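Local coordinates for protein ornithine carbamoyltransferase (PDB 3GD5) that probably catalyses the reversible transfer of a carbamoyl group from carbamoyl phosphate to ornithine, giving citrulline and phosphate in arginine biosynthesis, at residues L107-F112 and I126-A131; D15-D20 and E116-A121. All coordinates share one frame; numbering follows the deposited sequence.

Interaction 1: L107-F112 and I126-A131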
ATOM      1  N   LEU A 107     -27.579 -15.760   2.277  1.00 36.67           N
ATOM      2  CA  LEU A 107     -26.302 -15.243   1.823  1.00 37.33           C
ATOM      3  C   LEU A 107     -26.220 -15.142   0.311  1.00 37.46           C
ATOM      4  O   LEU A 107     -26.457 -16.113  -0.404  1.00 38.64           O
ATOM      5  CB  LEU A 107     -25.156 -16.130   2.324  1.00 35.49           C
ATOM      6  CG  LEU A 107     -24.965 -16.251   3.838  1.00 36.45           C
ATOM      7  CD1 LEU A 107     -23.873 -17.278   4.127  1.00 36.74           C
ATOM      8  CD2 LEU A 107     -24.605 -14.890   4.430  1.00 32.33           C
ATOM      9  N   ALA A 108     -25.908 -13.948  -0.166  1.00 36.54           N
ATOM     10  CA  ALA A 108     -25.721 -13.708  -1.583  1.00 35.99           C
ATOM     11  C   ALA A 108     -24.208 -13.555  -1.618  1.00 37.12           C
ATOM     12  O   ALA A 108     -23.670 -12.611  -1.020  1.00 36.13           O
ATOM     13  CB  ALA A 108     -26.397 -12.420  -1.994  1.00 33.49           C
ATOM     14  N   ILE A 109     -23.515 -14.474  -2.284  1.00 35.97           N
ATOM     15  CA  ILE A 109     -22.068 -14.393  -2.298  1.00 37.57           C
ATOM     16  C   ILE A 109     -21.313 -14.429  -3.620  1.00 39.77           C
ATOM     17  O   ILE A 109     -21.664 -15.144  -4.557  1.00 38.13           O
ATOM     18  CB  ILE A 109     -21.449 -15.446  -1.326  1.00 38.89           C
ATOM     19  CG1 ILE A 109     -20.288 -16.167  -1.991  1.00 38.00           C
ATOM     20  CG2 ILE A 109     -22.512 -16.397  -0.808  1.00 39.54           C
ATOM     21  CD1 ILE A 109     -19.610 -17.137  -1.085  1.00 43.90           C
ATOM     22  N   ARG A 110     -20.248 -13.630  -3.648  1.00 43.16           N
ATOM     23  CA  ARG A 110     -19.358 -13.486  -4.788  1.00 45.87           C
ATOM     24  C   ARG A 110     -17.982 -14.061  -4.486  1.00 46.66           C
ATOM     25  O   ARG A 110     -17.238 -13.489  -3.692  1.00 45.59           O
ATOM     26  CB  ARG A 110     -19.157 -12.012  -5.118  1.00 48.47           C
ATOM     27  CG  ARG A 110     -19.996 -11.466  -6.237  1.00 54.52           C
ATOM     28  CD  ARG A 110     -19.165 -10.467  -7.021  1.00 56.27           C
ATOM     29  NE  ARG A 110     -17.968 -11.115  -7.550  1.00 59.53           N
ATOM     30  CZ  ARG A 110     -17.083 -10.528  -8.352  1.00 61.46           C
ATOM     31  NH1 ARG A 110     -17.244  -9.261  -8.724  1.00 59.69           N
ATOM     32  NH2 ARG A 110     -16.048 -11.226  -8.806  1.00 62.44           N
ATOM     33  N   THR A 111     -17.641 -15.183  -5.108  1.00 47.20           N
ATOM     34  CA  THR A 111     -16.314 -15.769  -4.920  1.00 49.15           C
ATOM     35  C   THR A 111     -15.734 -15.960  -6.305  1.00 47.52           C
ATOM     36  O   THR A 111     -16.364 -15.603  -7.300  1.00 47.74           O
ATOM     37  CB  THR A 111     -16.346 -17.153  -4.230  1.00 49.45           C
ATOM     38  OG1 THR A 111     -17.146 -18.055  -5.003  1.00 53.08           O
ATOM     39  CG2 THR A 111     -16.901 -17.047  -2.834  1.00 49.84           C
ATOM     40  N   PHE A 112     -14.535 -16.516  -6.369  1.00 48.10           N
ATOM     41  CA  PHE A 112     -13.888 -16.763  -7.645  1.00 50.31           C
ATOM     42  C   PHE A 112     -14.126 -18.217  -8.023  1.00 49.91           C
ATOM     43  O   PHE A 112     -14.535 -18.528  -9.140  1.00 50.65           O
ATOM     44  CB  PHE A 112     -12.387 -16.474  -7.538  1.00 52.33           C
ATOM     45  CG  PHE A 112     -12.077 -15.056  -7.154  1.00 54.70           C
ATOM     46  CD1 PHE A 112     -12.385 -14.007  -8.016  1.00 56.10           C
ATOM     47  CD2 PHE A 112     -11.525 -14.763  -5.910  1.00 55.90           C
ATOM     48  CE1 PHE A 112     -12.152 -12.680  -7.648  1.00 56.95           C
ATOM     49  CE2 PHE A 112     -11.289 -13.442  -5.529  1.00 58.21           C
ATOM     50  CZ  PHE A 112     -11.605 -12.396  -6.401  1.00 57.95           C
ATOM     51  N   ILE A 126     -28.096 -22.052   5.739  1.00 42.07           N
ATOM     52  CA  ILE A 126     -29.095 -21.099   5.267  1.00 38.93           C
ATOM     53  C   ILE A 126     -28.961 -20.951   3.753  1.00 38.44           C
ATOM     54  O   ILE A 126     -27.895 -21.208   3.184  1.00 40.05           O
ATOM     55  CB  ILE A 126     -28.958 -19.698   5.955  1.00 38.92           C
ATOM     56  CG1 ILE A 126     -27.493 -19.254   5.995  1.00 35.96           C
ATOM     57  CG2 ILE A 126     -29.555 -19.742   7.361  1.00 35.54           C
ATOM     58  CD1 ILE A 126     -27.304 -17.814   6.476  1.00 33.78           C
ATOM     59  N   PRO A 127     -30.043 -20.542   3.079  1.00 37.19           N
ATOM     60  CA  PRO A 127     -30.005 -20.379   1.623  1.00 37.81           C
ATOM     61  C   PRO A 127     -28.798 -19.584   1.138  1.00 38.99           C
ATOM     62  O   PRO A 127     -28.495 -18.513   1.668  1.00 40.07           O
ATOM     63  CB  PRO A 127     -31.316 -19.664   1.320  1.00 37.52           C
ATOM     64  CG  PRO A 127     -32.229 -20.126   2.417  1.00 37.14           C
ATOM     65  CD  PRO A 127     -31.332 -20.087   3.632  1.00 36.46           C
ATOM     66  N   VAL A 128     -28.106 -20.111   0.134  1.00 38.87           N
ATOM     67  CA  VAL A 128     -26.953 -19.430  -0.439  1.00 37.40           C
ATOM     68  C   VAL A 128     -27.196 -19.165  -1.922  1.00 38.06           C
ATOM     69  O   VAL A 128     -27.568 -20.066  -2.677  1.00 38.94           O
ATOM     70  CB  VAL A 128     -25.659 -20.252  -0.274  1.00 38.49           C
ATOM     71  CG1 VAL A 128     -24.527 -19.605  -1.072  1.00 39.18           C
ATOM     72  CG2 VAL A 128     -25.282 -20.333   1.198  1.00 37.65           C
ATOM     73  N   ILE A 129     -26.987 -17.918  -2.330  1.00 35.71           N
ATOM     74  CA  ILE A 129     -27.194 -17.513  -3.709  1.00 34.39           C
ATOM     75  C   ILE A 129     -25.876 -17.107  -4.339  1.00 34.88           C
ATOM     76  O   ILE A 129     -25.076 -16.400  -3.727  1.00 36.62           O
ATOM     77  CB  ILE A 129     -28.162 -16.318  -3.784  1.00 33.78           C
ATOM     78  CG1 ILE A 129     -29.501 -16.702  -3.155  1.00 33.47           C
ATOM     79  CG2 ILE A 129     -28.339 -15.869  -5.225  1.00 33.21           C
ATOM     80  CD1 ILE A 129     -30.364 -15.512  -2.797  1.00 35.07           C
ATOM     81  N   ASN A 130     -25.653 -17.557  -5.563  1.00 35.30           N
ATOM     82  CA  ASN A 130     -24.440 -17.223  -6.291  1.00 35.78           C
ATOM     83  C   ASN A 130     -24.600 -15.817  -6.860  1.00 35.99           C
ATOM     84  O   ASN A 130     -25.367 -15.609  -7.798  1.00 35.70           O
ATOM     85  CB  ASN A 130     -24.210 -18.227  -7.432  1.00 35.21           C
ATOM     86  CG  ASN A 130     -23.040 -17.845  -8.318  1.00 35.59           C
ATOM     87  OD1 ASN A 130     -22.477 -16.763  -8.182  1.00 36.76           O
ATOM     88  ND2 ASN A 130     -22.675 -18.729  -9.239  1.00 32.61           N
ATOM     89  N   ALA A 131     -23.878 -14.859  -6.280  1.00 35.92           N
ATOM     90  CA  ALA A 131     -23.929 -13.476  -6.727  1.00 35.58           C
ATOM     91  C   ALA A 131     -23.055 -13.343  -7.965  1.00 36.45           C
ATOM     92  O   ALA A 131     -23.273 -12.468  -8.802  1.00 38.43           O
ATOM     93  CB  ALA A 131     -23.429 -12.551  -5.628  1.00 35.81           C
TER
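L107 O takes one hydrogen bond, from I129 N, and a CH···O contact from V128 CA. The I129 N bond to L107 O is short and nearly straight, 2.7 Å, almost along the C=O axis. The V128 CA contact to L107 O is longer, at 3.4 Å. One step along, the roles reverse: I109 N bonds I129 O at 2.9 Å, and A108 CA lies near that same oxygen. A hydrogen bond from L107 N to P127 O opens the pairing. This is the parallel pairing of strands 106-110 and 128-130, the two beta strands of a beta-alpha-beta unit.

The chain turns a corner at A131, and the last bond changes shape. A131 N is 2.8 Å from I109 O but sits 48° out of the carbonyl plane. A131 CB is also close to I109 O, and it meets the CG methylene of R110 at 3.7 Å.

Side chains separate by face. On one face the side chains of I109 and V128 cross obliquely, CG2 on CG1 at 3.8 Å. With CG1 in the crowded position between backbone N and carbonyl carbon, chi1 45°, I126 brings CD1 to L107 CG at 3.9 Å. L117 of helix 114-124 touches I109 and N130, and N130 ND2 bonds L17 O. On the other face A108 and I129 touch F66 of helix 60-72.

Every hydrogen bond between the strands is backbone to backbone, and their side chains add apolar contacts. The bonds at I109 lie next to R110, which by similarity binds carbamoyl phosphate, and are consistent with a well-placed strand end.

Interaction 2: D15-D20 and E116-A121; sequences DLLSLD and ELEEYA
L17 CG is anti to its carbonyl carbon, chi1 -83°, and L117 CG is anti to its backbone N, chi1 177°; the two leucines meet at their branches. The contact lays the loop before helix 24-39 against helix 114-124, the helix of a beta-alpha-beta unit in the carbamoyl phosphate-binding domain. L17 CG rests on L117 CD2 at 4.0 Å, the side chains crossing obliquely. L17 CD2 reaches further along the helix and lies 4.1 Å from both A121 CB and E118 CG. These positions are L117, E118 and A121, so the leucine spans one helical turn. An alanine here would lack CG and both methyls and would probably lose most of the apolar contact with L117 and A121. No hydrogen bond joins the two segments. Just outside the 116-121 segment, Q114 NE2 of the same helix donates to L17 O. E118 lies at the exposed margin, where it offers its CG methylene to the leucine. The two D15 oxygens have different neighbours: OD1 accepts from V128 N, while D15 OD2 lies 3.8 Å from the methyl CB of A121.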
ATOM      1  N   ASP A  15     -30.589 -23.809  -2.407  1.00 45.13           N
ATOM      2  CA  ASP A  15     -29.701 -22.798  -2.970  1.00 43.43           C
ATOM      3  C   ASP A  15     -29.816 -22.561  -4.477  1.00 41.81           C
ATOM      4  O   ASP A  15     -30.480 -23.306  -5.195  1.00 40.98           O
ATOM      5  CB  ASP A  15     -28.251 -23.186  -2.666  1.00 42.93           C
ATOM      6  CG  ASP A  15     -28.070 -23.699  -1.251  1.00 44.59           C
ATOM      7  OD1 ASP A  15     -28.325 -22.941  -0.299  1.00 44.72           O
ATOM      8  OD2 ASP A  15     -27.672 -24.870  -1.089  1.00 45.87           O
ATOM      9  N   LEU A  16     -29.160 -21.498  -4.935  1.00 40.25           N
ATOM     10  CA  LEU A  16     -29.093 -21.158  -6.353  1.00 39.60           C
ATOM     11  C   LEU A  16     -27.626 -20.861  -6.598  1.00 39.65           C
ATOM     12  O   LEU A  16     -27.220 -19.702  -6.629  1.00 40.21           O
ATOM     13  CB  LEU A  16     -29.930 -19.920  -6.705  1.00 38.75           C
ATOM     14  CG  LEU A  16     -29.703 -19.453  -8.154  1.00 39.23           C
ATOM     15  CD1 LEU A  16     -30.007 -20.599  -9.119  1.00 39.89           C
ATOM     16  CD2 LEU A  16     -30.568 -18.250  -8.472  1.00 39.24           C
ATOM     17  N   LEU A  17     -26.844 -21.927  -6.742  1.00 39.44           N
ATOM     18  CA  LEU A  17     -25.402 -21.857  -6.970  1.00 39.62           C
ATOM     19  C   LEU A  17     -25.079 -21.856  -8.450  1.00 41.25           C
ATOM     20  O   LEU A  17     -24.116 -21.228  -8.891  1.00 40.53           O
ATOM     21  CB  LEU A  17     -24.723 -23.069  -6.336  1.00 38.87           C
ATOM     22  CG  LEU A  17     -24.410 -23.020  -4.844  1.00 41.58           C
ATOM     23  CD1 LEU A  17     -25.518 -22.304  -4.105  1.00 41.31           C
ATOM     24  CD2 LEU A  17     -24.197 -24.430  -4.326  1.00 38.80           C
ATOM     25  N   SER A  18     -25.899 -22.585  -9.198  1.00 41.67           N
ATOM     26  CA  SER A  18     -25.758 -22.740 -10.635  1.00 40.54           C
ATOM     27  C   SER A  18     -27.144 -22.630 -11.233  1.00 40.51           C
ATOM     28  O   SER A  18     -28.130 -22.980 -10.583  1.00 39.44           O
ATOM     29  CB  SER A  18     -25.171 -24.122 -10.939  1.00 41.60           C
ATOM     30  OG  SER A  18     -25.446 -24.523 -12.267  1.00 40.26           O
ATOM     31  N   LEU A  19     -27.237 -22.130 -12.460  1.00 41.02           N
ATOM     32  CA  LEU A  19     -28.544 -22.015 -13.083  1.00 41.91           C
ATOM     33  C   LEU A  19     -29.121 -23.428 -13.219  1.00 42.75           C
ATOM     34  O   LEU A  19     -30.334 -23.613 -13.295  1.00 43.78           O
ATOM     35  CB  LEU A  19     -28.437 -21.357 -14.459  1.00 39.73           C
ATOM     36  CG  LEU A  19     -29.753 -20.754 -14.972  1.00 42.20           C
ATOM     37  CD1 LEU A  19     -30.237 -19.655 -14.023  1.00 41.38           C
ATOM     38  CD2 LEU A  19     -29.541 -20.168 -16.345  1.00 40.48           C
ATOM     39  N   ASP A  20     -28.241 -24.423 -13.228  1.00 42.94           N
ATOM     40  CA  ASP A  20     -28.665 -25.809 -13.357  1.00 43.97           C
ATOM     41  C   ASP A  20     -29.258 -26.364 -12.061  1.00 44.67           C
ATOM     42  O   ASP A  20     -29.488 -27.568 -11.945  1.00 44.92           O
ATOM     43  CB  ASP A  20     -27.493 -26.680 -13.809  1.00 42.78           C
ATOM     44  CG  ASP A  20     -27.952 -27.960 -14.491  1.00 44.30           C
ATOM     45  OD1 ASP A  20     -29.039 -27.951 -15.108  1.00 41.09           O
ATOM     46  OD2 ASP A  20     -27.218 -28.969 -14.428  1.00 45.90           O
ATOM     47  N   GLU A 116     -15.573 -22.888  -3.620  1.00 51.96           N
ATOM     48  CA  GLU A 116     -15.622 -22.129  -2.373  1.00 51.35           C
ATOM     49  C   GLU A 116     -17.064 -21.726  -2.068  1.00 50.16           C
ATOM     50  O   GLU A 116     -17.485 -21.711  -0.913  1.00 47.29           O
ATOM     51  CB  GLU A 116     -14.745 -20.878  -2.459  1.00 53.02           C
ATOM     52  CG  GLU A 116     -14.865 -19.983  -1.225  1.00 56.89           C
ATOM     53  CD  GLU A 116     -13.785 -18.919  -1.150  1.00 58.33           C
ATOM     54  OE1 GLU A 116     -13.620 -18.157  -2.124  1.00 59.86           O
ATOM     55  OE2 GLU A 116     -13.105 -18.843  -0.106  1.00 59.20           O
ATOM     56  N   LEU A 117     -17.815 -21.402  -3.118  1.00 49.86           N
ATOM     57  CA  LEU A 117     -19.215 -21.013  -2.976  1.00 49.59           C
ATOM     58  C   LEU A 117     -19.987 -22.171  -2.361  1.00 49.40           C
ATOM     59  O   LEU A 117     -20.888 -21.979  -1.546  1.00 49.84           O
ATOM     60  CB  LEU A 117     -19.821 -20.681  -4.346  1.00 48.18           C
ATOM     61  CG  LEU A 117     -21.313 -20.336  -4.339  1.00 47.38           C
ATOM     62  CD1 LEU A 117     -21.501 -19.060  -3.529  1.00 46.40           C
ATOM     63  CD2 LEU A 117     -21.842 -20.155  -5.768  1.00 44.51           C
ATOM     64  N   GLU A 118     -19.622 -23.379  -2.766  1.00 50.10           N
ATOM     65  CA  GLU A 118     -20.276 -24.584  -2.283  1.00 50.50           C
ATOM     66  C   GLU A 118     -19.935 -24.836  -0.814  1.00 50.05           C
ATOM     67  O   GLU A 118     -20.764 -25.346  -0.058  1.00 49.44           O
ATOM     68  CB  GLU A 118     -19.873 -25.756  -3.185  1.00 51.63           C
ATOM     69  CG  GLU A 118     -20.193 -25.463  -4.656  1.00 53.60           C
ATOM     70  CD  GLU A 118     -19.622 -26.481  -5.630  1.00 55.57           C
ATOM     71  OE1 GLU A 118     -18.431 -26.840  -5.493  1.00 57.06           O
ATOM     72  OE2 GLU A 118     -20.361 -26.905  -6.548  1.00 54.64           O
ATOM     73  N   GLU A 119     -18.719 -24.458  -0.419  1.00 48.91           N
ATOM     74  CA  GLU A 119     -18.263 -24.596   0.965  1.00 48.03           C
ATOM     75  C   GLU A 119     -19.255 -23.854   1.863  1.00 47.00           C
ATOM     76  O   GLU A 119     -19.761 -24.400   2.850  1.00 43.36           O
ATOM     77  CB  GLU A 119     -16.880 -23.957   1.130  1.00 51.01           C
ATOM     78  CG  GLU A 119     -15.709 -24.909   1.237  1.00 56.47           C
ATOM     79  CD  GLU A 119     -15.620 -25.571   2.601  1.00 59.18           C
ATOM     80  OE1 GLU A 119     -16.531 -26.350   2.943  1.00 62.48           O
ATOM     81  OE2 GLU A 119     -14.640 -25.313   3.332  1.00 60.18           O
ATOM     82  N   TYR A 120     -19.520 -22.598   1.511  1.00 44.87           N
ATOM     83  CA  TYR A 120     -20.447 -21.777   2.272  1.00 44.71           C
ATOM     84  C   TYR A 120     -21.827 -22.407   2.370  1.00 45.41           C
ATOM     85  O   TYR A 120     -22.381 -22.532   3.456  1.00 45.13           O
ATOM     86  CB  TYR A 120     -20.589 -20.392   1.637  1.00 43.84           C
ATOM     87  CG  TYR A 120     -19.487 -19.428   1.984  1.00 42.93           C
ATOM     88  CD1 TYR A 120     -18.332 -19.349   1.213  1.00 41.90           C
ATOM     89  CD2 TYR A 120     -19.605 -18.582   3.088  1.00 41.94           C
ATOM     90  CE1 TYR A 120     -17.322 -18.450   1.532  1.00 43.81           C
ATOM     91  CE2 TYR A 120     -18.606 -17.684   3.415  1.00 41.75           C
ATOM     92  CZ  TYR A 120     -17.467 -17.621   2.634  1.00 42.43           C
ATOM     93  OH  TYR A 120     -16.476 -16.725   2.947  1.00 45.04           O
ATOM     94  N   ALA A 121     -22.385 -22.788   1.225  1.00 46.67           N
ATOM     95  CA  ALA A 121     -23.714 -23.386   1.195  1.00 49.66           C
ATOM     96  C   ALA A 121     -23.755 -24.614   2.089  1.00 50.63           C
ATOM     97  O   ALA A 121     -24.731 -24.860   2.796  1.00 52.93           O
ATOM     98  CB  ALA A 121     -24.085 -23.772  -0.238  1.00 49.25           C
TER

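The segments alternate along the chain: 15-20, 107-112, 116-121, 126-131. The two contacts therefore cross, and their centres are 7 Å apart. Both belong to the carbamoyl phosphate-binding domain. Strand 128-130 is the outermost strand of the four-stranded parallel sheet within this chain. Interaction 1 uses its inner side, against strand 106-110. The loop of interaction 2 runs along its other side, where N130 N is 2.9 Å from L16 O in a probable hydrogen bond. Helix 114-124 connects the two strands and packs on V128. The N-terminal loop is thus joined to both the edge strand and the connecting helix of the beta-alpha-beta unit, in the domain that holds R110 of the predicted carbamoyl phosphate site.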